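Local coordinates for ketol-acid reductoisomerase (PDB 4XDY), which catalyses the magnesium-dependent methyl migration in (S)-2-acetolactate and its NADH-dependent reduction to (R)-2,3-dihydroxy-isovalerate in branched-chain amino acid biosynthesis, at the interface of chains A and B. Sequence-based numbering; all coordinates share one arbitrary frame. Chains: chain A/B, Ketol-acid reductoisomerase.

The interface of chains A and B. Residues chain A 135-137, 151-152; chain B 234-235, 238.
The carboxylate of B:Glu235 lies over one face of the peptide joining A:Lys135 to A:Ala136, the two flat groups nearly parallel. Its OE2 is 3.3 Å from the backbone N of A:Ala136, approaching from above the peptide plane. A flat carboxylate can lie on a peptide in this way, but an acid suits the place chiefly because B:Glu235 is a probable ligand of the second magnesium ion. The chain reaches that far because CG is anti to the backbone N (chi1 -168°) and the rest is extended, carrying the acid from helix 225-254 to the loop of the other subunit. The amine NZ of A:Lys135 stays 5.6 Å from OE1 of B:Glu235, too far for a salt bridge.

One turn further along, B:Leu238 supplies the apolar contact. Its CD1 presses on the methyl CB of A:Ala136 at 3.5 Å, so close that a larger side chain than alanine's would probably collide with the leucine. CG1 of A:Val151 comes within 4.1 Å of CD1 of B:Leu238. The rigid ring of A:Pro137 crosses the leucine at about a right angle, its CD 3.6 Å from CB of B:Leu238. At the other end, A:Pro152 packs above the CD2 edge of the B:His234 imidazole, its CG 3.5 Å from CD2.

An alanine in place of B:Glu235 would probably leave the A:Lys135–A:Ala136 peptide without its carboxylate cover and take one carboxylate from the second magnesium site. A:Ala136 and A:Pro137 from one subunit and B:Glu235 from the other line the pocket of the inhibitor N-hydroxy-N-isopropyloxamic acid, so this part of the homodimer interface forms a wall of the active site, joining the Rossmann domain of one subunit to the knotted domain of the other.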
loop_
_atom_site.group_PDB
_atom_site.type_symbol
_atom_site.label_atom_id
_atom_site.label_comp_id
_atom_site.label_asym_id
_atom_site.label_seq_id
_atom_site.Cartn_x
_atom_site.Cartn_y
_atom_site.Cartn_z
ATOM N N LYS A 135 3.076 -11.763 10.003
ATOM C CA LYS A 135 2.037 -10.852 9.544
ATOM C C LYS A 135 2.547 -10.239 8.228
ATOM O O LYS A 135 2.915 -9.036 8.122
ATOM C CB LYS A 135 1.742 -9.786 10.641
ATOM C CG LYS A 135 1.305 -10.356 11.970
ATOM C CD LYS A 135 -0.038 -11.071 11.942
ATOM C CE LYS A 135 -0.017 -12.589 11.743
ATOM N NZ LYS A 135 -1.368 -13.313 11.648
ATOM N N ALA A 136 2.709 -11.127 7.209
ATOM C CA ALA A 136 3.348 -10.749 5.982
ATOM C C ALA A 136 3.180 -11.824 4.921
ATOM O O ALA A 136 3.251 -13.023 5.211
ATOM C CB ALA A 136 4.818 -10.538 6.176
ATOM N N PRO A 137 2.964 -11.386 3.665
ATOM C CA PRO A 137 3.133 -12.327 2.574
ATOM C C PRO A 137 4.618 -12.816 2.434
ATOM O O PRO A 137 5.566 -12.061 2.639
ATOM C CB PRO A 137 2.677 -11.546 1.333
ATOM C CG PRO A 137 2.966 -10.133 1.701
ATOM C CD PRO A 137 2.786 -10.018 3.188
ATOM N N VAL A 151 9.686 -8.969 9.440
ATOM C CA VAL A 151 8.215 -8.712 9.458
ATOM C C VAL A 151 7.733 -9.007 10.839
ATOM O O VAL A 151 8.300 -9.914 11.522
ATOM C CB VAL A 151 7.453 -9.516 8.374
ATOM C CG1 VAL A 151 7.927 -9.019 7.023
ATOM C CG2 VAL A 151 7.685 -10.978 8.599
ATOM N N PRO A 152 6.629 -8.366 11.233
ATOM C CA PRO A 152 6.047 -8.688 12.545
ATOM C C PRO A 152 5.532 -10.132 12.616
ATOM O O PRO A 152 5.195 -10.739 11.610
ATOM C CB PRO A 152 4.873 -7.696 12.705
ATOM C CG PRO A 152 5.162 -6.586 11.753
ATOM C CD PRO A 152 5.867 -7.272 10.581
ATOM N N HIS B 234 0.435 -2.204 9.297
ATOM C CA HIS B 234 1.773 -2.527 8.855
ATOM C C HIS B 234 1.770 -3.483 7.603
ATOM O O HIS B 234 2.494 -3.282 6.630
ATOM C CB HIS B 234 2.578 -3.168 9.963
ATOM C CG HIS B 234 4.029 -3.317 9.658
ATOM N ND1 HIS B 234 4.938 -2.282 9.854
ATOM C CD2 HIS B 234 4.731 -4.340 9.100
ATOM C CE1 HIS B 234 6.126 -2.671 9.440
ATOM N NE2 HIS B 234 6.035 -3.926 9.008
ATOM N N GLU B 235 0.941 -4.499 7.657
ATOM C CA GLU B 235 0.928 -5.478 6.589
ATOM C C GLU B 235 0.305 -4.898 5.292
ATOM O O GLU B 235 0.600 -5.447 4.218
ATOM C CB GLU B 235 0.177 -6.748 7.018
ATOM C CG GLU B 235 0.401 -7.881 6.034
ATOM C CD GLU B 235 -0.038 -9.247 6.515
ATOM O OE1 GLU B 235 -0.425 -9.398 7.691
ATOM O OE2 GLU B 235 -0.029 -10.175 5.644
ATOM N N LEU B 238 2.881 -4.283 2.560
ATOM C CA LEU B 238 3.419 -5.495 1.982
ATOM C C LEU B 238 2.477 -6.115 0.930
ATOM O O LEU B 238 2.939 -6.613 -0.127
ATOM C CB LEU B 238 3.680 -6.499 3.112
ATOM C CG LEU B 238 4.501 -6.022 4.321
ATOM C CD1 LEU B 238 4.728 -7.187 5.309
ATOM C CD2 LEU B 238 5.806 -5.362 3.859
#